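Local coordinates for uncharacterized protein (Clostridium sporogenes, PDB 4Q0Y) that is of unknown function but has a hot-dog, thioesterase-like fold and forms an assembly of two subunits, at residues M3-N17 and S69-D81. Residues are numbered along the deposited sequence; the frame is centred on the assembly and turned at random.
Sequences MEISSLSSIDVFKFN and SYHIQPNLKYVED. With CD (cadmium ion), chain M.
Asn75 reaches across from strand 69-80 to two side chains of strand 4-15 with one amide nitrogen. Its ND2 donates to Ser10 OG at 3.0 Å and to Asp12 OD2, also at 3.0 Å. Asp12 OD2 lies in the Asn75 amide plane but is met from above the carboxylate plane, the two planes standing 69° apart. Gln73, extended with CG opposite the backbone N (chi1 -180°), reaches along its own strand to give NE2 to a lone pair of Asn75 OD1. Both ends of the Asn75 amide are therefore held, which fixes its flip. The other Asp12 oxygen pairs with Lys26.

The edge of the His71 ring meets the face of the Phe16 ring, with planes at 68° and centroids 4.4 Å apart. His71 NE2 sits over the ring centre. Tyr92 stacks on His71 as well. Nearby, Val13 CG1 lies over the Tyr70 ring face in a CH-pi contact, 3.6 Å from its centroid.

Leu8, Ile11, Ile72, Pro74 and Leu76 share the face covered by helix 33-44. Ile11 CG2 packs beside Ile72 CB at 3.7 Å, and Leu8 CD2 touches Pro74 CB.

At the other end Met3, present as selenomethionine, runs alongside Glu80, whose carboxylate chelates a cadmium ion with OE1 at 2.3 Å and a longer OE2 bond. The selenium of Met3 also approaches the Tyr78 ring obliquely.

The strands are antiparallel neighbours. Ser6 and Ser7 opposite Lys77 form a classic beta bulge, and the register shifts again between Leu8 and Ser10, a second bulge. A long antiparallel sheet wrapped round a helix, here 33-44, is characteristic of the hot-dog fold.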
loop_
_atom_site.group_PDB
_atom_site.type_symbol
_atom_site.label_atom_id
_atom_site.label_comp_id
_atom_site.label_asym_id
_atom_site.label_seq_id
_atom_site.Cartn_x
_atom_site.Cartn_y
_atom_site.Cartn_z
HETATM N N MSE B 3 7.272 -14.287 3.527
HETATM C CA MSE B 3 6.809 -14.064 2.124
HETATM C C MSE B 3 5.979 -12.800 2.004
HETATM O O MSE B 3 4.860 -12.736 2.514
HETATM C CB MSE B 3 6.010 -15.250 1.627
HETATM C CG MSE B 3 6.814 -16.537 1.597
HETATM SE SE MSE B 3 5.747 -17.970 0.751
HETATM C CE MSE B 3 3.997 -17.156 0.298
ATOM N N GLU B 4 6.525 -11.790 1.327
ATOM C CA GLU B 4 5.867 -10.475 1.134
ATOM C C GLU B 4 5.727 -10.190 -0.367
ATOM O O GLU B 4 6.754 -10.301 -1.060
ATOM C CB GLU B 4 6.739 -9.350 1.773
ATOM C CG GLU B 4 6.005 -8.021 2.043
ATOM C CD GLU B 4 5.053 -8.073 3.239
ATOM O OE1 GLU B 4 4.912 -9.120 3.912
ATOM O OE2 GLU B 4 4.444 -7.037 3.538
ATOM N N ILE B 5 4.530 -9.756 -0.829
ATOM C CA ILE B 5 4.313 -9.370 -2.233
ATOM C C ILE B 5 5.031 -8.060 -2.467
ATOM O O ILE B 5 4.762 -7.058 -1.778
ATOM C CB ILE B 5 2.834 -9.164 -2.638
ATOM C CG1 ILE B 5 2.020 -10.439 -2.396
ATOM C CG2 ILE B 5 2.717 -8.750 -4.128
ATOM C CD1 ILE B 5 0.516 -10.224 -2.399
ATOM N N SER B 6 5.938 -8.061 -3.438
ATOM C CA SER B 6 6.683 -6.853 -3.796
ATOM C C SER B 6 6.012 -6.096 -4.914
ATOM O O SER B 6 6.106 -4.860 -4.946
ATOM C CB SER B 6 8.143 -7.132 -4.170
ATOM O OG SER B 6 8.223 -8.170 -5.117
ATOM N N SER B 7 5.405 -6.813 -5.866
ATOM C CA SER B 7 4.727 -6.168 -7.003
ATOM C C SER B 7 3.725 -7.104 -7.647
ATOM O O SER B 7 3.861 -8.332 -7.520
ATOM C CB SER B 7 5.744 -5.702 -8.051
ATOM O OG SER B 7 6.490 -6.787 -8.623
ATOM N N LEU B 8 2.728 -6.522 -8.322
ATOM C CA LEU B 8 1.814 -7.254 -9.216
ATOM C C LEU B 8 2.047 -6.773 -10.625
ATOM O O LEU B 8 2.169 -5.572 -10.840
ATOM C CB LEU B 8 0.351 -6.965 -8.905
ATOM C CG LEU B 8 -0.290 -7.807 -7.824
ATOM C CD1 LEU B 8 0.407 -7.673 -6.499
ATOM C CD2 LEU B 8 -1.742 -7.385 -7.716
ATOM N N SER B 9 2.091 -7.699 -11.568
ATOM C CA SER B 9 2.255 -7.371 -12.993
ATOM C C SER B 9 0.901 -7.274 -13.694
ATOM O O SER B 9 0.748 -6.488 -14.617
ATOM C CB SER B 9 3.161 -8.376 -13.680
ATOM O OG SER B 9 2.683 -9.695 -13.466
ATOM N N SER B 10 -0.069 -8.064 -13.236
ATOM C CA SER B 10 -1.429 -8.035 -13.789
ATOM C C SER B 10 -2.390 -8.808 -12.891
ATOM O O SER B 10 -1.943 -9.549 -12.004
ATOM C CB SER B 10 -1.480 -8.666 -15.185
ATOM O OG SER B 10 -1.081 -10.013 -15.136
ATOM N N ILE B 11 -3.684 -8.633 -13.153
ATOM C CA ILE B 11 -4.721 -9.478 -12.572
ATOM C C ILE B 11 -5.612 -9.995 -13.702
ATOM O O ILE B 11 -6.294 -9.218 -14.338
ATOM C CB ILE B 11 -5.613 -8.737 -11.530
ATOM C CG1 ILE B 11 -4.792 -8.095 -10.404
ATOM C CG2 ILE B 11 -6.659 -9.697 -10.967
ATOM C CD1 ILE B 11 -5.541 -7.057 -9.590
ATOM N N ASP B 12 -5.603 -11.301 -13.935
ATOM C CA ASP B 12 -6.529 -11.921 -14.889
ATOM C C ASP B 12 -7.897 -12.031 -14.222
ATOM O O ASP B 12 -7.979 -12.418 -13.052
ATOM C CB ASP B 12 -6.047 -13.284 -15.338
ATOM C CG ASP B 12 -4.774 -13.196 -16.129
ATOM O OD1 ASP B 12 -4.800 -12.521 -17.159
ATOM O OD2 ASP B 12 -3.764 -13.806 -15.742
ATOM N N VAL B 13 -8.949 -11.690 -14.969
ATOM C CA VAL B 13 -10.305 -11.618 -14.438
ATOM C C VAL B 13 -11.197 -12.588 -15.219
ATOM O O VAL B 13 -11.225 -12.573 -16.456
ATOM C CB VAL B 13 -10.877 -10.197 -14.512
ATOM C CG1 VAL B 13 -12.287 -10.137 -13.901
ATOM C CG2 VAL B 13 -9.929 -9.213 -13.823
ATOM N N PHE B 14 -11.935 -13.401 -14.477
ATOM C CA PHE B 14 -12.793 -14.471 -15.003
ATOM C C PHE B 14 -14.195 -14.368 -14.422
ATOM O O PHE B 14 -14.369 -13.828 -13.317
ATOM C CB PHE B 14 -12.236 -15.846 -14.648
ATOM C CG PHE B 14 -10.827 -16.089 -15.134
ATOM C CD1 PHE B 14 -9.711 -15.636 -14.374
ATOM C CD2 PHE B 14 -10.592 -16.781 -16.318
ATOM C CE1 PHE B 14 -8.410 -15.863 -14.800
ATOM C CE2 PHE B 14 -9.274 -16.998 -16.742
ATOM C CZ PHE B 14 -8.194 -16.540 -15.986
ATOM N N LYS B 15 -15.175 -14.915 -15.140
ATOM C CA LYS B 15 -16.555 -14.900 -14.694
ATOM C C LYS B 15 -16.716 -15.771 -13.456
ATOM O O LYS B 15 -16.202 -16.879 -13.409
ATOM C CB LYS B 15 -17.490 -15.377 -15.797
ATOM C CG LYS B 15 -18.953 -15.239 -15.469
ATOM C CD LYS B 15 -19.766 -15.488 -16.726
ATOM C CE LYS B 15 -21.230 -15.389 -16.453
ATOM N NZ LYS B 15 -21.614 -14.065 -15.895
ATOM N N PHE B 16 -17.415 -15.256 -12.449
ATOM C CA PHE B 16 -17.664 -15.996 -11.211
ATOM C C PHE B 16 -18.756 -17.018 -11.516
ATOM O O PHE B 16 -19.936 -16.678 -11.505
ATOM C CB PHE B 16 -18.065 -15.009 -10.096
ATOM C CG PHE B 16 -17.904 -15.546 -8.704
ATOM C CD1 PHE B 16 -18.553 -16.722 -8.298
ATOM C CD2 PHE B 16 -17.166 -14.835 -7.763
ATOM C CE1 PHE B 16 -18.417 -17.193 -6.998
ATOM C CE2 PHE B 16 -17.041 -15.299 -6.446
ATOM C CZ PHE B 16 -17.646 -16.485 -6.084
ATOM N N ASN B 17 -18.381 -18.266 -11.812
ATOM C CA ASN B 17 -19.364 -19.313 -12.192
ATOM C C ASN B 17 -19.364 -20.537 -11.264
ATOM O O ASN B 17 -19.954 -21.564 -11.594
ATOM C CB ASN B 17 -19.146 -19.734 -13.661
ATOM C CG ASN B 17 -17.792 -20.370 -13.899
ATOM O OD1 ASN B 17 -17.007 -20.572 -12.973
ATOM N ND2 ASN B 17 -17.469 -20.592 -15.158
ATOM N N SER B 69 -18.561 -9.464 -8.885
ATOM C CA SER B 69 -18.164 -10.825 -8.490
ATOM C C SER B 69 -17.297 -11.380 -9.607
ATOM O O SER B 69 -17.731 -11.452 -10.752
ATOM C CB SER B 69 -19.329 -11.769 -8.187
ATOM O OG SER B 69 -20.292 -11.142 -7.385
ATOM N N TYR B 70 -16.082 -11.757 -9.249
ATOM C CA TYR B 70 -15.118 -12.307 -10.205
ATOM C C TYR B 70 -14.265 -13.388 -9.580
ATOM O O TYR B 70 -14.128 -13.478 -8.353
ATOM C CB TYR B 70 -14.198 -11.208 -10.697
ATOM C CG TYR B 70 -14.841 -10.121 -11.516
ATOM C CD1 TYR B 70 -15.451 -10.408 -12.744
ATOM C CD2 TYR B 70 -14.772 -8.773 -11.108
ATOM C CE1 TYR B 70 -16.025 -9.415 -13.506
ATOM C CE2 TYR B 70 -15.334 -7.753 -11.883
ATOM C CZ TYR B 70 -15.977 -8.078 -13.065
ATOM O OH TYR B 70 -16.548 -7.108 -13.855
ATOM N N HIS B 71 -13.722 -14.255 -10.443
ATOM C CA HIS B 71 -12.587 -15.089 -10.089
ATOM C C HIS B 71 -11.406 -14.357 -10.664
ATOM O O HIS B 71 -11.454 -13.942 -11.811
ATOM C CB HIS B 71 -12.721 -16.478 -10.686
ATOM C CG HIS B 71 -13.734 -17.326 -9.985
ATOM N ND1 HIS B 71 -13.794 -18.692 -10.145
ATOM C CD2 HIS B 71 -14.724 -17.009 -9.122
ATOM C CE1 HIS B 71 -14.779 -19.182 -9.423
ATOM N NE2 HIS B 71 -15.350 -18.189 -8.778
ATOM N N ILE B 72 -10.363 -14.185 -9.848
ATOM C CA ILE B 72 -9.205 -13.412 -10.231
ATOM C C ILE B 72 -7.904 -14.134 -9.929
ATOM O O ILE B 72 -7.784 -14.896 -8.958
ATOM C CB ILE B 72 -9.191 -11.998 -9.578
ATOM C CG1 ILE B 72 -9.104 -12.088 -8.036
ATOM C CG2 ILE B 72 -10.424 -11.219 -9.997
ATOM C CD1 ILE B 72 -8.900 -10.743 -7.359
ATOM N N GLN B 73 -6.923 -13.866 -10.800
ATOM C CA GLN B 73 -5.576 -14.416 -10.705
ATOM C C GLN B 73 -4.610 -13.244 -10.721
ATOM O O GLN B 73 -4.206 -12.798 -11.809
ATOM C CB GLN B 73 -5.299 -15.389 -11.845
ATOM C CG GLN B 73 -3.897 -16.015 -11.796
ATOM C CD GLN B 73 -3.603 -16.866 -13.017
ATOM O OE1 GLN B 73 -4.461 -17.627 -13.496
ATOM N NE2 GLN B 73 -2.403 -16.725 -13.547
ATOM N N PRO B 74 -4.237 -12.735 -9.532
ATOM C CA PRO B 74 -3.160 -11.753 -9.476
ATOM C C PRO B 74 -1.830 -12.440 -9.745
ATOM O O PRO B 74 -1.535 -13.483 -9.129
ATOM C CB PRO B 74 -3.218 -11.217 -8.033
ATOM C CG PRO B 74 -3.893 -12.274 -7.259
ATOM C CD PRO B 74 -4.881 -12.908 -8.209
ATOM N N ASN B 75 -1.077 -11.883 -10.687
ATOM C CA ASN B 75 0.227 -12.360 -11.074
ATOM C C ASN B 75 1.239 -11.435 -10.436
ATOM O O ASN B 75 1.155 -10.214 -10.588
ATOM C CB ASN B 75 0.345 -12.360 -12.593
ATOM C CG ASN B 75 -0.640 -13.307 -13.216
ATOM O OD1 ASN B 75 -0.611 -14.501 -12.934
ATOM N ND2 ASN B 75 -1.570 -12.777 -13.986
ATOM N N LEU B 76 2.155 -12.009 -9.671
ATOM C CA LEU B 76 2.947 -11.226 -8.753
ATOM C C LEU B 76 4.373 -11.687 -8.579
ATOM O O LEU B 76 4.759 -12.786 -9.001
ATOM C CB LEU B 76 2.222 -11.183 -7.409
ATOM C CG LEU B 76 1.912 -12.542 -6.761
ATOM C CD1 LEU B 76 3.094 -13.131 -6.014
ATOM C CD2 LEU B 76 0.689 -12.389 -5.860
ATOM N N LYS B 77 5.134 -10.834 -7.925
ATOM C CA LYS B 77 6.484 -11.172 -7.434
ATOM C C LYS B 77 6.449 -11.046 -5.939
ATOM O O LYS B 77 5.793 -10.125 -5.425
ATOM C CB LYS B 77 7.557 -10.246 -7.992
ATOM C CG LYS B 77 7.660 -10.387 -9.480
ATOM C CD LYS B 77 8.704 -9.512 -10.134
ATOM C CE LYS B 77 8.650 -9.816 -11.638
ATOM N NZ LYS B 77 9.506 -10.981 -12.021
ATOM N N TYR B 78 7.169 -11.943 -5.256
ATOM C CA TYR B 78 7.342 -11.874 -3.817
ATOM C C TYR B 78 8.760 -12.136 -3.374
ATOM O O TYR B 78 9.550 -12.736 -4.103
ATOM C CB TYR B 78 6.336 -12.814 -3.147
ATOM C CG TYR B 78 6.553 -14.286 -3.404
ATOM C CD1 TYR B 78 6.034 -14.904 -4.560
ATOM C CD2 TYR B 78 7.249 -15.070 -2.490
ATOM C CE1 TYR B 78 6.213 -16.268 -4.785
ATOM C CE2 TYR B 78 7.450 -16.444 -2.706
ATOM C CZ TYR B 78 6.922 -17.036 -3.863
ATOM O OH TYR B 78 7.113 -18.387 -4.110
ATOM N N VAL B 79 9.079 -11.669 -2.164
ATOM C CA VAL B 79 10.398 -11.786 -1.596
ATOM C C VAL B 79 10.347 -12.842 -0.494
ATOM O O VAL B 79 9.443 -12.812 0.346
ATOM C CB VAL B 79 10.909 -10.447 -1.024
ATOM C CG1 VAL B 79 12.188 -10.624 -0.238
ATOM C CG2 VAL B 79 11.117 -9.446 -2.153
ATOM N N GLU B 80 11.323 -13.733 -0.519
ATOM C CA GLU B 80 11.545 -14.737 0.520
ATOM C C GLU B 80 13.034 -15.062 0.572
ATOM O O GLU B 80 13.675 -15.270 -0.470
ATOM C CB GLU B 80 10.683 -15.970 0.221
ATOM C CG GLU B 80 10.838 -17.106 1.215
ATOM C CD GLU B 80 10.055 -18.347 0.823
ATOM O OE1 GLU B 80 9.030 -18.248 0.123
ATOM O OE2 GLU B 80 10.484 -19.455 1.207
ATOM N N ASP B 81 13.603 -15.052 1.776
ATOM C CA ASP B 81 15.011 -15.303 1.984
ATOM C C ASP B 81 15.918 -14.393 1.115
ATOM O O ASP B 81 16.902 -14.853 0.547
ATOM C CB ASP B 81 15.355 -16.798 1.808
ATOM C CG ASP B 81 14.626 -17.697 2.805
ATOM O OD1 ASP B 81 14.772 -17.464 4.021
ATOM O OD2 ASP B 81 13.914 -18.635 2.373
HETATM CD CD CD M . 8.205 -20.355 0.133
HETATM O O HOH W 1 -18.498 -12.676 -12.987
HETATM O O HOH W 2 6.241 -21.054 -0.173
HETATM O O HOH W 3 9.056 -22.042 1.815
#